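Long-range contacts in peptide methionine sulfoxide reductase MsrA (Treponema denticola ATCC 35405, PDB 5FA9), which probably repairs oxidised proteins, its fused MsrA and MsrB units reducing the S and R forms of methionine sulfoxide back to methionine: residues I183-E194 against S285-F293; G17-V25 against L68-I76. The protein carries 2 engineered substitutions. All blocks are in the same frame, centred on the assembly; numbering follows the deposited sequence.

In the fold
A fusion of two enzymes shows each unit making its own internal contacts. Contact 2 (17-25 against 68-76) is buried in the MsrA unit, its centre about 9 Å from the centre of the chain; contact 1 (183-194 against 285-293) follows it along the chain, in the MsrB (SelR) unit. Their centres are about 31 Å apart and their nearest atoms about 17 Å. The I75 side chain of contact 2 is about 10 Å from that of the predicted active-site residue S11, itself changed here, and about 13 Å from the bound dithiane-diol. P23 shares a dithiothreitol pocket with A158 and K160 and with T241 and K262 of the MsrB unit, whereas contact 1 lies away from the known sites.

Contact 1 of 2, residues I183-E194 against S285-F293; sequences IQFSVTQEKATE and SINGAALRF. Engineered in segment 285-293: S285 (natural residue Cys).
E194 and the turn at N287-A290 illustrate how a buried carboxylate can be held by two successive backbone N-H groups. Its two oxygens are divided between neighbouring amides at the start of the 3-10 segment 288-290: G288 N donates a hydrogen bond to E194 OE2 (2.8 Å), coming from above the carboxylate plane, and A289 N donates one to E194 OE1 (3.1 Å) on the syn side. The E194 side chain gets there with CG set between its own backbone N and carbonyl carbon (chi1 69°) and the rest of the chain extended. N287 returns the grip in the other direction, for its OD1 accepts E194 N at 3.1 Å. The two side chains slide past each other head to tail, with carboxylate and amide planes 87° apart, nearly perpendicular.

Next to these hydrogen bonds the helix 183-190 presses on the turn. V187 leads the apolar part: its CG1 rests 3.6 Å from N287 CB and also meets the methyl of A290, while its other branch faces A289. T188 adds CG2 at 3.8 Å from A290 CB; its backbone is hydrogen-bonded to H267, so the helix is also tied to strand 267-272.

Packing is looser towards solvent. Exposed I183 merely brushes A289, CG1 to CB at 4.1 Å. At T193, likewise exposed, a water bridges the segments, 2.7 Å from T193 OG1 and 2.9 Å from N287 ND2. That same amide nitrogen bonds L268 O, and N287 is thereby gripped at both ends of its amide.

The arrangement fastens the 182-190 helix and the chain leaving it to the turn joining strands 283-286 and 291-295, which belong to the two antiparallel sheets of the beta-tent fold of MsrB.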
loop_
_atom_site.group_PDB
_atom_site.type_symbol
_atom_site.label_atom_id
_atom_site.label_comp_id
_atom_site.label_asym_id
_atom_site.label_seq_id
_atom_site.Cartn_x
_atom_site.Cartn_y
_atom_site.Cartn_z
ATOM N N ILE B 183 -29.083 -14.912 -27.994
ATOM C CA ILE B 183 -28.680 -14.631 -26.620
ATOM C C ILE B 183 -27.476 -13.686 -26.582
ATOM O O ILE B 183 -27.347 -12.871 -25.667
ATOM C CB ILE B 183 -28.359 -15.935 -25.844
ATOM C CG1 ILE B 183 -28.066 -15.632 -24.372
ATOM C CG2 ILE B 183 -27.209 -16.695 -26.495
ATOM C CD1 ILE B 183 -27.822 -16.866 -23.534
ATOM N N GLN B 184 -26.611 -13.778 -27.587
ATOM C CA GLN B 184 -25.437 -12.918 -27.664
ATOM C C GLN B 184 -25.837 -11.484 -27.984
ATOM O O GLN B 184 -25.302 -10.537 -27.408
ATOM C CB GLN B 184 -24.456 -13.435 -28.715
ATOM C CG GLN B 184 -23.858 -14.792 -28.394
ATOM C CD GLN B 184 -23.003 -15.329 -29.523
ATOM O OE1 GLN B 184 -22.940 -14.741 -30.602
ATOM N NE2 GLN B 184 -22.338 -16.452 -29.279
ATOM N N PHE B 185 -26.777 -11.333 -28.909
ATOM C CA PHE B 185 -27.281 -10.018 -29.284
ATOM C C PHE B 185 -28.079 -9.401 -28.141
ATOM O O PHE B 185 -27.935 -8.218 -27.839
ATOM C CB PHE B 185 -28.143 -10.109 -30.545
ATOM C CG PHE B 185 -28.625 -8.776 -31.048
ATOM C CD1 PHE B 185 -27.838 -8.015 -31.896
ATOM C CD2 PHE B 185 -29.868 -8.287 -30.678
ATOM C CE1 PHE B 185 -28.276 -6.790 -32.362
ATOM C CE2 PHE B 185 -30.312 -7.063 -31.140
ATOM C CZ PHE B 185 -29.516 -6.313 -31.984
ATOM N N SER B 186 -28.924 -10.214 -27.515
ATOM C CA SER B 186 -29.768 -9.760 -26.416
ATOM C C SER B 186 -28.944 -9.231 -25.245
ATOM O O SER B 186 -29.224 -8.156 -24.717
ATOM C CB SER B 186 -30.678 -10.894 -25.940
ATOM O OG SER B 186 -31.785 -11.056 -26.811
ATOM N N VAL B 187 -27.933 -9.991 -24.842
ATOM C CA VAL B 187 -27.086 -9.602 -23.720
ATOM C C VAL B 187 -26.298 -8.327 -24.013
ATOM O O VAL B 187 -26.310 -7.384 -23.222
ATOM C CB VAL B 187 -26.101 -10.729 -23.344
ATOM C CG1 VAL B 187 -24.987 -10.194 -22.456
ATOM C CG2 VAL B 187 -26.836 -11.874 -22.660
ATOM N N THR B 188 -25.628 -8.297 -25.160
ATOM C CA THR B 188 -24.706 -7.213 -25.476
ATOM C C THR B 188 -25.397 -5.943 -25.971
ATOM O O THR B 188 -24.949 -4.836 -25.674
ATOM C CB THR B 188 -23.680 -7.653 -26.540
ATOM O OG1 THR B 188 -24.366 -8.077 -27.724
ATOM C CG2 THR B 188 -22.829 -8.799 -26.015
ATOM N N GLN B 189 -26.484 -6.099 -26.720
ATOM C CA GLN B 189 -27.131 -4.951 -27.350
ATOM C C GLN B 189 -28.437 -4.541 -26.672
ATOM O O GLN B 189 -28.934 -3.437 -26.896
ATOM C CB GLN B 189 -27.391 -5.241 -28.830
ATOM C CG GLN B 189 -26.156 -5.675 -29.603
ATOM C CD GLN B 189 -25.003 -4.703 -29.449
ATOM O OE1 GLN B 189 -25.131 -3.517 -29.748
ATOM N NE2 GLN B 189 -23.867 -5.205 -28.980
ATOM N N GLU B 190 -28.992 -5.423 -25.847
ATOM C CA GLU B 190 -30.264 -5.139 -25.190
ATOM C C GLU B 190 -30.172 -5.286 -23.673
ATOM O O GLU B 190 -31.193 -5.350 -22.990
ATOM C CB GLU B 190 -31.360 -6.060 -25.736
ATOM C CG GLU B 190 -31.581 -5.941 -27.235
ATOM C CD GLU B 190 -32.529 -6.995 -27.769
ATOM O OE1 GLU B 190 -32.851 -7.940 -27.019
ATOM O OE2 GLU B 190 -32.954 -6.881 -28.938
ATOM N N LYS B 191 -28.943 -5.344 -23.164
ATOM C CA LYS B 191 -28.674 -5.437 -21.727
ATOM C C LYS B 191 -29.364 -6.621 -21.051
ATOM O O LYS B 191 -29.658 -6.571 -19.856
ATOM C CB LYS B 191 -29.093 -4.147 -21.015
ATOM C CG LYS B 191 -28.554 -2.871 -21.632
ATOM C CD LYS B 191 -28.951 -1.667 -20.793
ATOM C CE LYS B 191 -28.981 -0.393 -21.619
ATOM N NZ LYS B 191 -29.749 0.683 -20.933
ATOM N N ALA B 192 -29.620 -7.683 -21.807
ATOM C CA ALA B 192 -30.256 -8.868 -21.244
ATOM C C ALA B 192 -29.292 -9.621 -20.335
ATOM O O ALA B 192 -28.096 -9.329 -20.301
ATOM C CB ALA B 192 -30.765 -9.779 -22.347
ATOM N N THR B 193 -29.822 -10.592 -19.600
ATOM C CA THR B 193 -29.007 -11.407 -18.709
ATOM C C THR B 193 -29.299 -12.886 -18.916
ATOM O O THR B 193 -30.427 -13.337 -18.719
ATOM C CB THR B 193 -29.244 -11.043 -17.230
ATOM O OG1 THR B 193 -28.811 -9.699 -16.990
ATOM C CG2 THR B 193 -28.478 -11.988 -16.317
ATOM N N GLU B 194 -28.277 -13.634 -19.321
ATOM C CA GLU B 194 -28.410 -15.069 -19.528
ATOM C C GLU B 194 -28.786 -15.748 -18.215
ATOM O O GLU B 194 -28.407 -15.281 -17.140
ATOM C CB GLU B 194 -27.107 -15.650 -20.083
ATOM C CG GLU B 194 -25.953 -15.633 -19.090
ATOM C CD GLU B 194 -24.628 -16.030 -19.715
ATOM O OE1 GLU B 194 -24.533 -16.048 -20.960
ATOM O OE2 GLU B 194 -23.676 -16.317 -18.957
ATOM N N SER B 285 -19.405 -9.871 -12.377
ATOM C CA SER B 285 -20.329 -10.873 -12.892
ATOM C C SER B 285 -20.625 -10.590 -14.359
ATOM O O SER B 285 -21.296 -9.613 -14.689
ATOM C CB SER B 285 -21.621 -10.892 -12.073
ATOM O OG SER B 285 -22.377 -12.061 -12.339
ATOM N N ILE B 286 -20.116 -11.449 -15.235
ATOM C CA ILE B 286 -20.188 -11.211 -16.672
ATOM C C ILE B 286 -20.886 -12.357 -17.396
ATOM O O ILE B 286 -20.597 -13.526 -17.144
ATOM C CB ILE B 286 -18.781 -11.016 -17.277
ATOM C CG1 ILE B 286 -18.002 -9.958 -16.493
ATOM C CG2 ILE B 286 -18.872 -10.641 -18.749
ATOM C CD1 ILE B 286 -18.632 -8.583 -16.529
ATOM N N ASN B 287 -21.808 -12.015 -18.289
ATOM C CA ASN B 287 -22.469 -13.012 -19.121
ATOM C C ASN B 287 -21.476 -13.681 -20.065
ATOM O O ASN B 287 -20.723 -13.004 -20.766
ATOM C CB ASN B 287 -23.607 -12.376 -19.924
ATOM C CG ASN B 287 -24.676 -11.763 -19.039
ATOM O OD1 ASN B 287 -25.543 -12.463 -18.516
ATOM N ND2 ASN B 287 -24.622 -10.447 -18.874
ATOM N N GLY B 288 -21.472 -15.010 -20.070
ATOM C CA GLY B 288 -20.614 -15.767 -20.963
ATOM C C GLY B 288 -20.904 -15.495 -22.426
ATOM O O GLY B 288 -20.004 -15.545 -23.266
ATOM N N ALA B 289 -22.166 -15.205 -22.727
ATOM C CA ALA B 289 -22.597 -14.920 -24.092
ATOM C C ALA B 289 -21.925 -13.669 -24.654
ATOM O O ALA B 289 -21.841 -13.491 -25.869
ATOM C CB ALA B 289 -24.110 -14.775 -24.145
ATOM N N ALA B 290 -21.456 -12.801 -23.762
ATOM C CA ALA B 290 -20.798 -11.565 -24.167
ATOM C C ALA B 290 -19.302 -11.771 -24.390
ATOM O O ALA B 290 -18.601 -10.859 -24.830
ATOM C CB ALA B 290 -21.031 -10.480 -23.128
ATOM N N LEU B 291 -18.814 -12.970 -24.086
ATOM C CA LEU B 291 -17.382 -13.242 -24.155
ATOM C C LEU B 291 -17.019 -14.319 -25.174
ATOM O O LEU B 291 -17.804 -15.226 -25.451
ATOM C CB LEU B 291 -16.857 -13.650 -22.776
ATOM C CG LEU B 291 -17.131 -12.679 -21.627
ATOM C CD1 LEU B 291 -16.660 -13.266 -20.305
ATOM C CD2 LEU B 291 -16.470 -11.333 -21.890
ATOM N N ARG B 292 -15.818 -14.197 -25.730
ATOM C CA ARG B 292 -15.229 -15.234 -26.567
ATOM C C ARG B 292 -13.884 -15.661 -25.988
ATOM O O ARG B 292 -12.960 -14.854 -25.895
ATOM C CB ARG B 292 -15.059 -14.737 -28.004
ATOM C CG ARG B 292 -14.399 -15.742 -28.932
ATOM C CD ARG B 292 -14.332 -15.207 -30.355
ATOM N NE ARG B 292 -13.185 -15.735 -31.090
ATOM C CZ ARG B 292 -12.128 -15.009 -31.442
ATOM N NH1 ARG B 292 -12.073 -13.722 -31.125
ATOM N NH2 ARG B 292 -11.128 -15.566 -32.108
ATOM N N PHE B 293 -13.775 -16.929 -25.601
ATOM C CA PHE B 293 -12.555 -17.424 -24.975
ATOM C C PHE B 293 -11.475 -17.768 -25.995
ATOM O O PHE B 293 -11.740 -18.420 -27.006
ATOM C CB PHE B 293 -12.852 -18.648 -24.107
ATOM C CG PHE B 293 -11.629 -19.255 -23.479
ATOM C CD1 PHE B 293 -11.014 -18.644 -22.400
ATOM C CD2 PHE B 293 -11.099 -20.441 -23.964
ATOM C CE1 PHE B 293 -9.889 -19.198 -21.817
ATOM C CE2 PHE B 293 -9.974 -21.001 -23.386
ATOM C CZ PHE B 293 -9.369 -20.379 -22.312
HETATM O O HOH W 1 -26.319 -8.679 -17.355
#

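Contact 2 of 2, residues G17-V25 against L68-I76; sequences GYFRQIPGV and LLAHYFRII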
loop_
_atom_site.group_PDB
_atom_site.type_symbol
_atom_site.label_atom_id
_atom_site.label_comp_id
_atom_site.label_asym_id
_atom_site.label_seq_id
_atom_site.Cartn_x
_atom_site.Cartn_y
_atom_site.Cartn_z
ATOM N N GLY B 17 4.147 12.429 -14.502
ATOM C CA GLY B 17 3.033 13.031 -15.212
ATOM C C GLY B 17 2.208 12.012 -15.974
ATOM O O GLY B 17 0.998 12.173 -16.138
ATOM N N TYR B 18 2.868 10.959 -16.444
ATOM C CA TYR B 18 2.193 9.892 -17.170
ATOM C C TYR B 18 1.434 8.963 -16.227
ATOM O O TYR B 18 0.224 8.781 -16.362
ATOM C CB TYR B 18 3.199 9.090 -17.999
ATOM C CG TYR B 18 2.569 8.011 -18.854
ATOM C CD1 TYR B 18 2.129 8.287 -20.140
ATOM C CD2 TYR B 18 2.420 6.715 -18.374
ATOM C CE1 TYR B 18 1.551 7.306 -20.925
ATOM C CE2 TYR B 18 1.844 5.728 -19.149
ATOM C CZ TYR B 18 1.412 6.028 -20.424
ATOM O OH TYR B 18 0.840 5.046 -21.199
ATOM N N PHE B 19 2.154 8.379 -15.273
ATOM C CA PHE B 19 1.593 7.346 -14.408
ATOM C C PHE B 19 0.520 7.863 -13.453
ATOM O O PHE B 19 -0.302 7.090 -12.962
ATOM C CB PHE B 19 2.708 6.667 -13.607
ATOM C CG PHE B 19 3.442 5.608 -14.376
ATOM C CD1 PHE B 19 2.939 4.321 -14.460
ATOM C CD2 PHE B 19 4.634 5.899 -15.018
ATOM C CE1 PHE B 19 3.609 3.343 -15.170
ATOM C CE2 PHE B 19 5.311 4.926 -15.729
ATOM C CZ PHE B 19 4.796 3.646 -15.805
ATOM N N ARG B 20 0.522 9.167 -13.193
ATOM C CA ARG B 20 -0.482 9.758 -12.314
ATOM C C ARG B 20 -1.864 9.745 -12.966
ATOM O O ARG B 20 -2.879 9.909 -12.291
ATOM C CB ARG B 20 -0.093 11.188 -11.931
ATOM C CG ARG B 20 -0.276 12.208 -13.041
ATOM C CD ARG B 20 0.299 13.560 -12.644
ATOM N NE ARG B 20 -0.251 14.043 -11.380
ATOM C CZ ARG B 20 -1.418 14.665 -11.259
ATOM N NH1 ARG B 20 -2.171 14.883 -12.329
ATOM N NH2 ARG B 20 -1.837 15.070 -10.067
ATOM N N GLN B 21 -1.893 9.543 -14.280
ATOM C CA GLN B 21 -3.142 9.544 -15.034
ATOM C C GLN B 21 -3.730 8.143 -15.165
ATOM O O GLN B 21 -4.820 7.969 -15.710
ATOM C CB GLN B 21 -2.925 10.138 -16.425
ATOM C CG GLN B 21 -2.465 11.581 -16.426
ATOM C CD GLN B 21 -2.304 12.133 -17.826
ATOM O OE1 GLN B 21 -3.287 12.450 -18.496
ATOM N NE2 GLN B 21 -1.061 12.243 -18.280
ATOM N N ILE B 22 -3.006 7.149 -14.664
ATOM C CA ILE B 22 -3.421 5.759 -14.807
ATOM C C ILE B 22 -4.252 5.302 -13.614
ATOM O O ILE B 22 -3.825 5.438 -12.468
ATOM C CB ILE B 22 -2.204 4.828 -14.968
ATOM C CG1 ILE B 22 -1.406 5.215 -16.214
ATOM C CG2 ILE B 22 -2.644 3.375 -15.051
ATOM C CD1 ILE B 22 -0.066 4.529 -16.317
ATOM N N PRO B 23 -5.455 4.769 -13.884
ATOM C CA PRO B 23 -6.356 4.255 -12.846
ATOM C C PRO B 23 -5.685 3.205 -11.966
ATOM O O PRO B 23 -4.917 2.382 -12.463
ATOM C CB PRO B 23 -7.503 3.639 -13.653
ATOM C CG PRO B 23 -7.494 4.386 -14.940
ATOM C CD PRO B 23 -6.051 4.669 -15.229
ATOM N N GLY B 24 -5.977 3.239 -10.671
ATOM C CA GLY B 24 -5.377 2.312 -9.730
ATOM C C GLY B 24 -4.160 2.892 -9.037
ATOM O O GLY B 24 -3.801 2.466 -7.939
ATOM N N VAL B 25 -3.522 3.866 -9.677
ATOM C CA VAL B 25 -2.385 4.551 -9.073
ATOM C C VAL B 25 -2.869 5.493 -7.976
ATOM O O VAL B 25 -3.646 6.413 -8.233
ATOM C CB VAL B 25 -1.579 5.345 -10.115
ATOM C CG1 VAL B 25 -0.521 6.195 -9.430
ATOM C CG2 VAL B 25 -0.940 4.401 -11.122
ATOM N N LEU B 68 1.271 -2.000 -15.592
ATOM C CA LEU B 68 2.187 -0.932 -15.201
ATOM C C LEU B 68 3.521 -1.038 -15.933
ATOM O O LEU B 68 4.082 -0.033 -16.369
ATOM C CB LEU B 68 2.421 -0.948 -13.691
ATOM C CG LEU B 68 1.276 -0.439 -12.816
ATOM C CD1 LEU B 68 1.696 -0.433 -11.359
ATOM C CD2 LEU B 68 0.842 0.951 -13.254
ATOM N N LEU B 69 4.024 -2.260 -16.067
ATOM C CA LEU B 69 5.271 -2.488 -16.785
ATOM C C LEU B 69 5.056 -2.306 -18.283
ATOM O O LEU B 69 5.973 -1.924 -19.009
ATOM C CB LEU B 69 5.823 -3.881 -16.482
ATOM C CG LEU B 69 6.313 -4.087 -15.048
ATOM C CD1 LEU B 69 6.878 -5.486 -14.861
ATOM C CD2 LEU B 69 7.346 -3.031 -14.680
ATOM N N ALA B 70 3.839 -2.584 -18.739
ATOM C CA ALA B 70 3.478 -2.364 -20.134
ATOM C C ALA B 70 3.496 -0.871 -20.450
ATOM O O ALA B 70 4.013 -0.454 -21.486
ATOM C CB ALA B 70 2.113 -2.962 -20.438
ATOM N N HIS B 71 2.923 -0.072 -19.553
ATOM C CA HIS B 71 2.963 1.381 -19.679
ATOM C C HIS B 71 4.400 1.884 -19.650
ATOM O O HIS B 71 4.770 2.782 -20.408
ATOM C CB HIS B 71 2.160 2.054 -18.561
ATOM C CG HIS B 71 0.676 1.977 -18.747
ATOM N ND1 HIS B 71 0.010 2.696 -19.716
ATOM C CD2 HIS B 71 -0.271 1.278 -18.079
ATOM C CE1 HIS B 71 -1.283 2.437 -19.642
ATOM N NE2 HIS B 71 -1.481 1.579 -18.656
ATOM N N TYR B 72 5.199 1.303 -18.762
ATOM C CA TYR B 72 6.588 1.705 -18.586
ATOM C C TYR B 72 7.401 1.523 -19.864
ATOM O O TYR B 72 8.099 2.440 -20.299
ATOM C CB TYR B 72 7.224 0.917 -17.438
ATOM C CG TYR B 72 8.715 1.124 -17.301
ATOM C CD1 TYR B 72 9.230 2.332 -16.850
ATOM C CD2 TYR B 72 9.608 0.104 -17.607
ATOM C CE1 TYR B 72 10.591 2.525 -16.721
ATOM C CE2 TYR B 72 10.971 0.287 -17.477
ATOM C CZ TYR B 72 11.457 1.500 -17.035
ATOM O OH TYR B 72 12.814 1.688 -16.906
ATOM N N PHE B 73 7.302 0.342 -20.466
ATOM C CA PHE B 73 8.030 0.048 -21.697
ATOM C C PHE B 73 7.486 0.851 -22.876
ATOM O O PHE B 73 8.176 1.046 -23.876
ATOM C CB PHE B 73 7.976 -1.449 -22.008
ATOM C CG PHE B 73 9.043 -2.251 -21.317
ATOM C CD1 PHE B 73 8.819 -2.795 -20.063
ATOM C CD2 PHE B 73 10.273 -2.458 -21.922
ATOM C CE1 PHE B 73 9.800 -3.532 -19.426
ATOM C CE2 PHE B 73 11.258 -3.195 -21.290
ATOM C CZ PHE B 73 11.021 -3.732 -20.040
ATOM N N ARG B 74 6.247 1.313 -22.752
ATOM C CA ARG B 74 5.612 2.096 -23.805
ATOM C C ARG B 74 6.234 3.486 -23.924
ATOM O O ARG B 74 6.331 4.042 -25.019
ATOM C CB ARG B 74 4.109 2.216 -23.541
ATOM C CG ARG B 74 3.384 3.189 -24.457
ATOM C CD ARG B 74 2.035 3.576 -23.882
ATOM N NE ARG B 74 1.165 4.193 -24.878
ATOM C CZ ARG B 74 -0.085 4.577 -24.639
ATOM N NH1 ARG B 74 -0.613 4.408 -23.434
ATOM N NH2 ARG B 74 -0.808 5.129 -25.603
ATOM N N ILE B 75 6.670 4.038 -22.796
ATOM C CA ILE B 75 7.152 5.415 -22.761
ATOM C C ILE B 75 8.675 5.529 -22.711
ATOM O O ILE B 75 9.210 6.623 -22.544
ATOM C CB ILE B 75 6.566 6.176 -21.556
ATOM C CG1 ILE B 75 7.050 5.555 -20.244
ATOM C CG2 ILE B 75 5.046 6.184 -21.616
ATOM C CD1 ILE B 75 6.590 6.301 -19.010
ATOM N N ILE B 76 9.375 4.408 -22.854
ATOM C CA ILE B 76 10.835 4.439 -22.836
ATOM C C ILE B 76 11.450 3.688 -24.012
ATOM O O ILE B 76 10.776 2.922 -24.699
ATOM C CB ILE B 76 11.412 3.829 -21.540
ATOM C CG1 ILE B 76 11.175 2.318 -21.512
ATOM C CG2 ILE B 76 10.834 4.512 -20.308
ATOM C CD1 ILE B 76 12.035 1.588 -20.511
#
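In the helical layer of the MsrA plait, Y18 and F19 of helix 12-19 lie against H71 and I75 of the segment that carries helix 65-74. Y18 reaches across with CG anti to its backbone nitrogen (chi1 -176°) and puts its hydroxyl among polar groups of the second helix. H71 ND1 is hydrogen-bonded to Y18 OH at 2.9 Å, meeting the phenol at its edge. R74, its chain extended, adds a weak bond from NH1 to Y18 OH at 2.7 Å, the guanidinium plane standing 89° to the ring. E67 holds the other histidine nitrogen, so the imidazole is tethered on both sides and its rotation is fixed.

A methyl group lies over one face of each of two rings. I75 CG2 sits over the centre of the Y18 ring, 3.7 Å from its centroid, a CH-pi contact; in a second one, I22 CD1 lies over a face of H71 at 3.7 Å from the centroid. Since I22 closes the type I turn that begins at F19, the chain has already folded back before it delivers this methyl.

F19 packs nearer the sheet: F19 CE2 meets I75 CD1 at 3.8 Å, F19 CZ meets Y72 CB at 4.0 Å, and F19 CE1 comes within 3.6 Å of L68 O, which lies at the ring edge. L7 and I56 of the sheet touch the same phenylalanine; L7 also touches Y72.

Two helices side by side on one sheet, in the order strand-helix-strand-strand-helix-strand, make the ferredoxin-like core of MsrA enzymes.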